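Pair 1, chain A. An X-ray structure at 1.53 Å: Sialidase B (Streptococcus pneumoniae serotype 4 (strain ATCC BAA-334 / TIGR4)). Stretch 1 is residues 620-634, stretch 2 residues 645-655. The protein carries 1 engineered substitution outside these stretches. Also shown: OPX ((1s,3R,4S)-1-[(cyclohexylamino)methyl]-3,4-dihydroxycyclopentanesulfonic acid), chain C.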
# COMPACT_ATOMS: atom_id res chain seq x y z
N GLU A 620 -10.46 -11.30 11.28
CA GLU A 620 -11.51 -11.26 12.28
C GLU A 620 -10.92 -10.70 13.56
O GLU A 620 -9.95 -11.24 14.10
CB GLU A 620 -12.10 -12.65 12.53
CG GLU A 620 -13.24 -12.65 13.53
CD GLU A 620 -13.87 -14.01 13.72
OE1 GLU A 620 -13.44 -14.97 13.05
OE2 GLU A 620 -14.78 -14.12 14.57
N LEU A 621 -11.49 -9.59 14.01
CA LEU A 621 -11.10 -8.99 15.27
C LEU A 621 -11.63 -9.86 16.40
O LEU A 621 -12.58 -10.64 16.21
CB LEU A 621 -11.62 -7.55 15.35
CG LEU A 621 -11.23 -6.74 14.11
CD1 LEU A 621 -11.96 -5.42 14.04
CD2 LEU A 621 -9.72 -6.51 14.06
N PRO A 622 -11.01 -9.77 17.59
CA PRO A 622 -11.46 -10.62 18.69
C PRO A 622 -12.92 -10.42 19.07
O PRO A 622 -13.51 -11.34 19.65
CB PRO A 622 -10.56 -10.19 19.85
CG PRO A 622 -9.32 -9.68 19.19
CD PRO A 622 -9.81 -9.00 17.94
N ASN A 623 -13.50 -9.28 18.75
CA ASN A 623 -14.92 -9.03 19.02
C ASN A 623 -15.85 -9.51 17.91
O ASN A 623 -17.04 -9.20 17.92
CB ASN A 623 -15.15 -7.56 19.32
CG ASN A 623 -14.82 -6.67 18.14
OD1 ASN A 623 -14.46 -7.16 17.07
ND2 ASN A 623 -14.93 -5.35 18.33
N HIS A 624 -15.28 -10.23 16.95
CA HIS A 624 -16.00 -10.81 15.80
C HIS A 624 -16.40 -9.81 14.73
O HIS A 624 -17.11 -10.16 13.79
CB HIS A 624 -17.19 -11.66 16.25
CG HIS A 624 -16.84 -12.71 17.26
ND1 HIS A 624 -15.87 -13.67 17.02
CD2 HIS A 624 -17.30 -12.94 18.51
CE1 HIS A 624 -15.76 -14.44 18.08
NE2 HIS A 624 -16.62 -14.03 19.00
N HIS A 625 -15.96 -8.56 14.87
CA HIS A 625 -15.98 -7.65 13.72
C HIS A 625 -14.91 -8.09 12.73
O HIS A 625 -14.08 -8.96 13.03
CB HIS A 625 -15.69 -6.22 14.14
CG HIS A 625 -16.75 -5.60 14.98
ND1 HIS A 625 -17.12 -4.28 14.85
CD2 HIS A 625 -17.50 -6.11 15.98
CE1 HIS A 625 -18.07 -4.01 15.73
NE2 HIS A 625 -18.33 -5.10 16.42
N ILE A 626 -14.94 -7.47 11.55
CA ILE A 626 -13.94 -7.71 10.52
C ILE A 626 -13.16 -6.42 10.31
O ILE A 626 -13.74 -5.36 10.11
CB ILE A 626 -14.61 -8.08 9.20
CG1 ILE A 626 -15.51 -9.31 9.35
CG2 ILE A 626 -13.54 -8.32 8.13
CD1 ILE A 626 -14.80 -10.58 9.79
N GLY A 627 -11.83 -6.51 10.41
CA GLY A 627 -10.98 -5.38 10.06
C GLY A 627 -10.42 -5.56 8.66
O GLY A 627 -10.02 -6.67 8.28
N VAL A 628 -10.41 -4.48 7.88
CA VAL A 628 -9.90 -4.48 6.51
C VAL A 628 -8.89 -3.34 6.39
O VAL A 628 -9.21 -2.20 6.68
CB VAL A 628 -11.03 -4.31 5.47
CG1 VAL A 628 -10.48 -4.49 4.06
CG2 VAL A 628 -12.16 -5.29 5.71
N LEU A 629 -7.66 -3.68 6.01
CA LEU A 629 -6.64 -2.69 5.71
C LEU A 629 -6.31 -2.87 4.23
O LEU A 629 -5.88 -3.94 3.81
CB LEU A 629 -5.39 -2.93 6.57
CG LEU A 629 -4.25 -1.94 6.38
CD1 LEU A 629 -4.68 -0.55 6.81
CD2 LEU A 629 -3.03 -2.40 7.18
N PHE A 630 -6.53 -1.83 3.45
CA PHE A 630 -6.46 -2.01 2.00
C PHE A 630 -5.93 -0.79 1.26
O PHE A 630 -6.02 0.35 1.76
CB PHE A 630 -7.84 -2.37 1.45
CG PHE A 630 -8.85 -1.26 1.56
CD1 PHE A 630 -9.54 -1.04 2.75
CD2 PHE A 630 -9.12 -0.44 0.46
CE1 PHE A 630 -10.48 -0.00 2.86
CE2 PHE A 630 -10.06 0.58 0.56
CZ PHE A 630 -10.74 0.80 1.75
N GLU A 631 -5.41 -1.04 0.06
CA GLU A 631 -4.96 0.01 -0.82
C GLU A 631 -6.17 0.61 -1.52
O GLU A 631 -6.74 -0.00 -2.42
CB GLU A 631 -3.98 -0.58 -1.84
CG GLU A 631 -2.65 -1.05 -1.22
CD GLU A 631 -1.75 -1.79 -2.19
OE1 GLU A 631 -2.22 -2.21 -3.28
OE2 GLU A 631 -0.54 -1.90 -1.89
N LYS A 632 -6.59 1.80 -1.10
CA LYS A 632 -7.74 2.46 -1.71
C LYS A 632 -7.33 3.27 -2.95
O LYS A 632 -7.50 4.49 -3.02
CB LYS A 632 -8.49 3.35 -0.71
CG LYS A 632 -9.90 3.71 -1.20
CD LYS A 632 -10.63 4.64 -0.26
CE LYS A 632 -12.02 4.96 -0.80
NZ LYS A 632 -12.93 3.80 -0.64
N TYR A 633 -6.78 2.57 -3.93
CA TYR A 633 -6.44 3.19 -5.21
C TYR A 633 -6.13 2.09 -6.19
O TYR A 633 -6.04 0.91 -5.82
CB TYR A 633 -5.25 4.16 -5.07
CG TYR A 633 -3.86 3.54 -5.05
CD1 TYR A 633 -3.43 2.75 -3.99
CD2 TYR A 633 -2.99 3.74 -6.11
CE1 TYR A 633 -2.14 2.20 -3.98
CE2 TYR A 633 -1.71 3.21 -6.11
CZ TYR A 633 -1.29 2.44 -5.04
OH TYR A 633 -0.01 1.91 -5.07
N ASP A 634 -6.01 2.47 -7.45
CA ASP A 634 -5.67 1.48 -8.44
C ASP A 634 -4.16 1.38 -8.55
O ASP A 634 -3.50 2.22 -9.18
CB ASP A 634 -6.31 1.84 -9.77
CG ASP A 634 -6.16 0.74 -10.79
OD1 ASP A 634 -5.10 0.09 -10.80
OD2 ASP A 634 -7.10 0.53 -11.59
N ASN A 645 -1.09 8.17 1.76
CA ASN A 645 -2.21 7.94 2.68
C ASN A 645 -3.43 7.35 2.00
O ASN A 645 -4.57 7.75 2.27
CB ASN A 645 -2.55 9.22 3.44
CG ASN A 645 -1.50 9.60 4.46
OD1 ASN A 645 -0.47 8.94 4.57
ND2 ASN A 645 -1.75 10.68 5.19
N VAL A 646 -3.18 6.38 1.12
CA VAL A 646 -4.24 5.63 0.46
C VAL A 646 -4.45 4.22 1.03
O VAL A 646 -5.45 3.58 0.73
CB VAL A 646 -4.03 5.56 -1.06
CG1 VAL A 646 -4.27 6.94 -1.69
CG2 VAL A 646 -2.61 5.04 -1.38
N VAL A 647 -3.50 3.76 1.86
CA VAL A 647 -3.69 2.50 2.59
C VAL A 647 -4.48 2.86 3.85
O VAL A 647 -4.01 3.62 4.71
CB VAL A 647 -2.37 1.81 2.96
CG1 VAL A 647 -2.62 0.54 3.79
CG2 VAL A 647 -1.57 1.45 1.70
N GLN A 648 -5.70 2.36 3.92
CA GLN A 648 -6.68 2.76 4.94
C GLN A 648 -7.33 1.57 5.60
O GLN A 648 -7.41 0.48 5.02
CB GLN A 648 -7.74 3.64 4.28
CG GLN A 648 -7.16 4.91 3.67
CD GLN A 648 -8.19 5.79 3.00
OE1 GLN A 648 -9.36 5.45 2.89
NE2 GLN A 648 -7.73 6.95 2.51
N TYR A 649 -7.79 1.78 6.83
CA TYR A 649 -8.37 0.72 7.67
C TYR A 649 -9.84 1.01 7.97
O TYR A 649 -10.20 2.12 8.39
CB TYR A 649 -7.59 0.63 8.99
CG TYR A 649 -8.18 -0.37 9.98
CD1 TYR A 649 -7.93 -1.72 9.84
CD2 TYR A 649 -8.99 0.05 11.04
CE1 TYR A 649 -8.47 -2.65 10.74
CE2 TYR A 649 -9.54 -0.88 11.95
CZ TYR A 649 -9.26 -2.23 11.78
OH TYR A 649 -9.79 -3.17 12.64
N ILE A 650 -10.68 -0.01 7.78
CA ILE A 650 -12.09 0.10 8.17
C ILE A 650 -12.50 -1.08 9.05
O ILE A 650 -11.86 -2.14 9.04
CB ILE A 650 -13.03 0.18 6.95
CG1 ILE A 650 -12.88 -1.06 6.06
CG2 ILE A 650 -12.77 1.46 6.14
CD1 ILE A 650 -13.92 -1.17 4.96
N ASP A 651 -13.59 -0.88 9.80
CA ASP A 651 -14.16 -1.91 10.66
C ASP A 651 -15.56 -2.24 10.15
O ASP A 651 -16.39 -1.34 9.96
CB ASP A 651 -14.24 -1.37 12.10
CG ASP A 651 -14.86 -2.37 13.07
OD1 ASP A 651 -16.11 -2.49 13.10
OD2 ASP A 651 -14.09 -3.00 13.83
N LEU A 652 -15.83 -3.53 9.91
CA LEU A 652 -17.14 -3.96 9.44
C LEU A 652 -17.72 -5.03 10.36
O LEU A 652 -16.99 -5.76 11.03
CB LEU A 652 -17.04 -4.49 8.02
CG LEU A 652 -16.65 -3.47 6.94
CD1 LEU A 652 -16.30 -4.18 5.64
CD2 LEU A 652 -17.77 -2.48 6.74
N GLU A 653 -19.05 -5.10 10.39
CA GLU A 653 -19.75 -6.17 11.10
C GLU A 653 -20.40 -7.12 10.09
O GLU A 653 -20.69 -6.73 8.96
CB GLU A 653 -20.81 -5.58 12.02
CG GLU A 653 -20.24 -4.70 13.11
CD GLU A 653 -21.30 -4.22 14.08
OE1 GLU A 653 -21.66 -5.00 14.99
OE2 GLU A 653 -21.76 -3.07 13.93
N ILE A 654 -20.64 -8.37 10.50
CA ILE A 654 -21.21 -9.35 9.58
C ILE A 654 -22.55 -8.89 9.04
O ILE A 654 -22.84 -9.05 7.85
CB ILE A 654 -21.34 -10.74 10.23
CG1 ILE A 654 -19.96 -11.29 10.54
CG2 ILE A 654 -22.07 -11.70 9.30
CD1 ILE A 654 -19.05 -11.37 9.32
N ASN A 655 -23.36 -8.26 9.89
CA ASN A 655 -24.64 -7.73 9.44
C ASN A 655 -24.50 -6.68 8.32
O ASN A 655 -25.41 -6.52 7.51
CB ASN A 655 -25.48 -7.21 10.61
CG ASN A 655 -26.06 -8.34 11.46
OD1 ASN A 655 -25.99 -9.51 11.09
ND2 ASN A 655 -26.64 -7.98 12.59
CAF OPX C . -11.74 -14.55 16.93
CAG OPX C . -11.18 -15.81 17.52
CAH OPX C . -10.64 -13.72 16.35
CAI OPX C . -10.40 -16.59 16.51
CAJ OPX C . -9.83 -14.48 15.33
CAK OPX C . -7.35 -15.99 14.50
CAL OPX C . -7.35 -16.32 11.97
CAM OPX C . -5.28 -15.79 13.05
CAO OPX C . -6.38 -15.75 10.99
CAP OPX C . -5.47 -14.94 11.81
CAQ OPX C . -9.30 -15.77 15.92
CAR OPX C . -6.60 -16.53 13.25
NAN OPX C . -8.64 -16.59 14.89
OAA OPX C . -7.61 -18.95 13.66
OAB OPX C . -5.65 -18.79 12.22
OAC OPX C . -7.01 -15.00 10.02
OAD OPX C . -6.01 -13.74 12.18
OAE OPX C . -5.41 -18.48 14.59
SAS OPX C . -6.30 -18.28 13.44
O HOH W 1 -13.98 -3.38 16.44
O HOH W 2 -19.55 -8.78 13.23

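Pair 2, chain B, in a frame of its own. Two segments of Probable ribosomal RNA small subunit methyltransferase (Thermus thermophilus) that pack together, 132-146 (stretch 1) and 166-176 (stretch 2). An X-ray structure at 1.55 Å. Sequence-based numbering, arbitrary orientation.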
# COMPACT_ATOMS: atom_id res chain seq x y z
N GLY B 132 24.83 -5.88 19.04
CA GLY B 132 24.89 -7.34 19.11
C GLY B 132 23.60 -8.05 18.71
O GLY B 132 23.54 -9.27 18.66
N GLY B 133 22.57 -7.26 18.42
CA GLY B 133 21.29 -7.78 17.91
C GLY B 133 21.46 -8.36 16.52
O GLY B 133 22.47 -8.13 15.88
N ARG B 134 20.45 -9.09 16.04
CA ARG B 134 20.55 -9.74 14.73
C ARG B 134 19.38 -9.42 13.80
O ARG B 134 18.28 -9.11 14.25
CB ARG B 134 20.67 -11.26 14.89
CG ARG B 134 21.97 -11.66 15.57
CD ARG B 134 22.02 -13.15 15.81
NE ARG B 134 23.27 -13.52 16.46
CZ ARG B 134 23.62 -14.77 16.74
NH1 ARG B 134 22.82 -15.78 16.42
NH2 ARG B 134 24.78 -15.01 17.34
N LEU B 135 19.64 -9.50 12.50
CA LEU B 135 18.63 -9.19 11.48
C LEU B 135 18.51 -10.36 10.52
O LEU B 135 19.50 -10.79 9.92
CB LEU B 135 19.02 -7.92 10.71
CG LEU B 135 18.26 -7.61 9.41
CD1 LEU B 135 16.76 -7.33 9.67
CD2 LEU B 135 18.88 -6.43 8.66
N TYR B 136 17.29 -10.87 10.37
CA TYR B 136 16.98 -11.80 9.29
C TYR B 136 16.48 -10.97 8.13
O TYR B 136 15.51 -10.22 8.28
CB TYR B 136 15.85 -12.76 9.68
CG TYR B 136 16.30 -13.95 10.48
CD1 TYR B 136 16.95 -15.03 9.87
CD2 TYR B 136 16.08 -14.00 11.85
CE1 TYR B 136 17.37 -16.13 10.62
CE2 TYR B 136 16.50 -15.09 12.61
CZ TYR B 136 17.14 -16.15 12.00
OH TYR B 136 17.53 -17.22 12.77
N LEU B 137 17.18 -11.08 7.00
CA LEU B 137 16.87 -10.29 5.82
C LEU B 137 16.52 -11.24 4.69
O LEU B 137 17.32 -12.08 4.31
CB LEU B 137 18.08 -9.43 5.42
CG LEU B 137 17.83 -8.41 4.31
CD1 LEU B 137 16.98 -7.25 4.80
CD2 LEU B 137 19.18 -7.94 3.76
N ALA B 138 15.31 -11.13 4.14
CA ALA B 138 14.91 -12.07 3.09
C ALA B 138 14.52 -11.35 1.82
O ALA B 138 14.01 -10.23 1.84
CB ALA B 138 13.75 -12.95 3.56
N GLY B 139 14.76 -11.99 0.68
CA GLY B 139 14.35 -11.37 -0.58
C GLY B 139 14.61 -12.24 -1.78
O GLY B 139 14.68 -13.47 -1.67
N ASP B 140 14.78 -11.57 -2.92
CA ASP B 140 14.75 -12.20 -4.24
C ASP B 140 15.94 -11.65 -5.03
O ASP B 140 16.08 -10.44 -5.18
CB ASP B 140 13.42 -11.81 -4.89
CG ASP B 140 13.16 -12.48 -6.24
OD1 ASP B 140 14.09 -13.03 -6.86
OD2 ASP B 140 11.99 -12.42 -6.67
N LYS B 141 16.80 -12.53 -5.52
CA LYS B 141 17.93 -12.06 -6.32
C LYS B 141 17.50 -11.35 -7.60
O LYS B 141 18.24 -10.52 -8.12
CB LYS B 141 18.89 -13.21 -6.62
CG LYS B 141 19.83 -13.54 -5.47
CD LYS B 141 20.57 -14.84 -5.74
CE LYS B 141 21.60 -14.71 -6.85
NZ LYS B 141 22.86 -14.06 -6.39
N ASN B 142 16.30 -11.66 -8.09
CA ASN B 142 15.71 -10.96 -9.24
C ASN B 142 15.11 -9.61 -8.85
O ASN B 142 14.68 -8.84 -9.72
CB ASN B 142 14.61 -11.79 -9.91
CG ASN B 142 15.10 -13.14 -10.37
OD1 ASN B 142 14.46 -14.16 -10.11
ND2 ASN B 142 16.24 -13.17 -11.06
N LYS B 143 15.06 -9.34 -7.55
CA LYS B 143 14.50 -8.09 -7.04
C LYS B 143 15.43 -7.45 -6.01
O LYS B 143 15.00 -7.08 -4.90
CB LYS B 143 13.09 -8.29 -6.49
CG LYS B 143 12.12 -8.84 -7.52
CD LYS B 143 10.74 -9.01 -6.93
CE LYS B 143 9.82 -9.73 -7.88
NZ LYS B 143 8.48 -9.90 -7.23
N GLY B 144 16.70 -7.34 -6.37
CA GLY B 144 17.68 -6.56 -5.62
C GLY B 144 18.29 -7.16 -4.37
O GLY B 144 19.03 -6.47 -3.67
N PHE B 145 18.05 -8.44 -4.09
CA PHE B 145 18.59 -9.03 -2.85
C PHE B 145 20.10 -8.80 -2.64
O PHE B 145 20.54 -8.45 -1.55
CB PHE B 145 18.28 -10.53 -2.70
CG PHE B 145 18.87 -11.13 -1.45
CD1 PHE B 145 18.21 -11.00 -0.22
CD2 PHE B 145 20.11 -11.76 -1.47
CE1 PHE B 145 18.77 -11.52 0.95
CE2 PHE B 145 20.67 -12.28 -0.31
CZ PHE B 145 19.99 -12.16 0.91
N GLU B 146 20.89 -9.02 -3.69
CA GLU B 146 22.34 -8.90 -3.51
C GLU B 146 22.74 -7.47 -3.16
O GLU B 146 23.55 -7.27 -2.26
CB GLU B 146 23.12 -9.46 -4.70
CG GLU B 146 23.07 -11.00 -4.80
CD GLU B 146 23.53 -11.75 -3.53
OE1 GLU B 146 24.34 -11.20 -2.72
OE2 GLU B 146 23.10 -12.91 -3.34
N GLY B 166 15.90 -21.51 -5.06
CA GLY B 166 15.83 -20.82 -6.34
C GLY B 166 16.51 -19.46 -6.24
O GLY B 166 17.67 -19.39 -5.81
N PRO B 167 15.79 -18.38 -6.63
CA PRO B 167 16.33 -17.03 -6.53
C PRO B 167 16.11 -16.41 -5.13
O PRO B 167 16.63 -15.33 -4.86
CB PRO B 167 15.50 -16.26 -7.56
CG PRO B 167 14.15 -16.90 -7.45
CD PRO B 167 14.44 -18.38 -7.23
N TYR B 168 15.38 -17.12 -4.27
CA TYR B 168 14.99 -16.57 -2.96
C TYR B 168 16.05 -16.85 -1.91
O TYR B 168 16.67 -17.92 -1.91
CB TYR B 168 13.61 -17.11 -2.53
CG TYR B 168 12.59 -16.92 -3.62
CD1 TYR B 168 12.09 -15.64 -3.92
CD2 TYR B 168 12.14 -18.00 -4.38
CE1 TYR B 168 11.18 -15.46 -4.95
CE2 TYR B 168 11.22 -17.82 -5.40
CZ TYR B 168 10.75 -16.56 -5.68
OH TYR B 168 9.83 -16.40 -6.70
N ARG B 169 16.26 -15.87 -1.04
CA ARG B 169 17.34 -15.93 -0.05
C ARG B 169 16.85 -15.44 1.30
O ARG B 169 16.01 -14.54 1.36
CB ARG B 169 18.50 -15.02 -0.46
CG ARG B 169 19.23 -15.40 -1.74
CD ARG B 169 20.01 -16.69 -1.55
NE ARG B 169 20.76 -17.07 -2.75
CZ ARG B 169 20.25 -17.72 -3.80
NH1 ARG B 169 18.97 -18.08 -3.82
NH2 ARG B 169 21.03 -18.02 -4.83
N VAL B 170 17.41 -16.02 2.36
CA VAL B 170 17.38 -15.43 3.70
C VAL B 170 18.81 -15.33 4.19
O VAL B 170 19.58 -16.30 4.08
CB VAL B 170 16.60 -16.28 4.72
CG1 VAL B 170 16.51 -15.54 6.07
CG2 VAL B 170 15.21 -16.63 4.20
N ALA B 171 19.17 -14.15 4.69
CA ALA B 171 20.44 -13.93 5.36
C ALA B 171 20.25 -13.56 6.82
O ALA B 171 19.21 -13.02 7.21
CB ALA B 171 21.23 -12.85 4.64
N LEU B 172 21.29 -13.84 7.61
CA LEU B 172 21.33 -13.43 9.00
C LEU B 172 22.52 -12.50 9.21
O LEU B 172 23.63 -12.80 8.74
CB LEU B 172 21.42 -14.66 9.91
CG LEU B 172 21.33 -14.44 11.42
CD1 LEU B 172 20.06 -13.68 11.83
CD2 LEU B 172 21.41 -15.78 12.13
N LEU B 173 22.27 -11.38 9.88
CA LEU B 173 23.31 -10.37 10.14
C LEU B 173 23.36 -9.94 11.60
O LEU B 173 22.37 -10.05 12.32
CB LEU B 173 23.09 -9.13 9.25
CG LEU B 173 23.00 -9.29 7.73
CD1 LEU B 173 21.54 -9.37 7.25
CD2 LEU B 173 23.68 -8.13 7.05
N GLU B 174 24.53 -9.43 12.01
CA GLU B 174 24.77 -8.98 13.39
C GLU B 174 25.09 -7.49 13.42
O GLU B 174 25.91 -7.02 12.63
CB GLU B 174 25.93 -9.77 14.00
CG GLU B 174 26.15 -9.49 15.47
CD GLU B 174 27.28 -10.32 16.08
OE1 GLU B 174 27.50 -11.47 15.63
OE2 GLU B 174 27.93 -9.84 17.02
N LYS B 175 24.47 -6.75 14.34
CA LYS B 175 24.82 -5.35 14.56
C LYS B 175 26.14 -5.27 15.32
O LYS B 175 26.22 -5.65 16.49
CB LYS B 175 23.72 -4.60 15.32
CG LYS B 175 23.97 -3.09 15.39
CD LYS B 175 22.79 -2.36 16.00
CE LYS B 175 23.10 -0.90 16.25
NZ LYS B 175 21.90 -0.15 16.72
N GLU B 176 27.17 -4.80 14.63
CA GLU B 176 28.52 -4.72 15.21
C GLU B 176 28.99 -3.27 15.29
O GLU B 176 30.05 -2.96 15.88
CB GLU B 176 29.50 -5.57 14.39
CG GLU B 176 29.19 -7.06 14.37
CD GLU B 176 30.32 -7.90 13.80
OE1 GLU B 176 31.28 -8.17 14.55
OE2 GLU B 176 30.26 -8.28 12.61

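Both pairs are two-stranded antiparallel ladders built on nearly the same frame. In pair 1, strand 626-631 lies against strand 647-652; in pair 2, strand 133-140 lies against strand 168-174. The N-to-C directions make an angle of 159° in each case, and 14 central residues superpose with an RMSD of 0.5 Å. The buried surface is also similar, 983 Å² in pair 1 and 1048 Å² in pair 2.

The register is the same throughout. A:Ile626 and A:Leu652 fall on B:Leu135 and B:Leu173, A:Val628 and A:Ile650 on B:Leu137 and B:Ala171, and A:Phe630 and A:Gln648 on B:Gly139 and B:Arg169. Each of these is a hydrogen-bonded pair closed by two backbone bonds, such as A:Ile626 N to A:Leu652 O at 2.7 Å and B:Leu135 N to B:Leu173 O at 2.8 Å. The ladder ends alike, with A:Lys632 N donating to A:Val646 O (2.8 Å) and B:Lys141 N to B:Pro167 O (2.9 Å). Because proline accepts here through its carbonyl, its lack of an amide proton costs this bond nothing.

On the face carrying A:Val628 and A:Ile650, pair 1 fills the space from within the strands: A:Val628 CB lies 3.8 Å from A:Ile650 CG1, and the ring of A:Phe630 reaches the same isoleucine, CE1 to CG1 at 4.1 Å. In pair 2 the phenylalanine position is B:Gly139 and the isoleucine position is B:Ala171. An aromatic ring nevertheless packs here, supplied by B:Phe145 at the start of the following helix. B:Arg169 CB sits over its face, 3.5 Å from B:Phe145 CE2, while B:Ala171 CB meets its edge, 4.0 Å from B:Phe145 CZ. A CB on B:Gly139 would be crowded by B:Phe145 CD1 at 3.3 Å, so the bare backbone makes room for the ring.

The opposite face shows a complementary exchange. A:Gly627 matches B:Tyr136, and A:Tyr649 matches B:Val170. In pair 1 the tyrosine comes from the second strand and its hydroxyl passes close to the glycine, with A:Tyr649 OH 3.6 Å from A:Gly627 CA; an ideal CB there would clash with that oxygen at 2.6 Å. In pair 2 the tyrosine belongs to the first strand. B:Leu172 CD1 lies over its face, 3.8 Å from B:Tyr136 CZ, and B:Val170 CG1 approaches its edge, 3.9 Å from B:Tyr136 CD1.

Nearby, polar and apolar solutions diverge. A:His625 ND1 donates to A:Asp651 OD1 at 2.7 Å in an almost linear bond, and A:Glu653 CG packs over the imidazole face, 3.5 Å from A:His625 CE1. A water joins A:Asp651 OD2 (2.6 Å) to A:Asn623 ND2 (2.9 Å). At the matching positions, B:Arg134 and B:Leu172 meet through carbon alone, CB to CD1 at 3.9 Å. The same backbone spacing thus accommodates a directed polar bond in one pair and an aliphatic contact in the other.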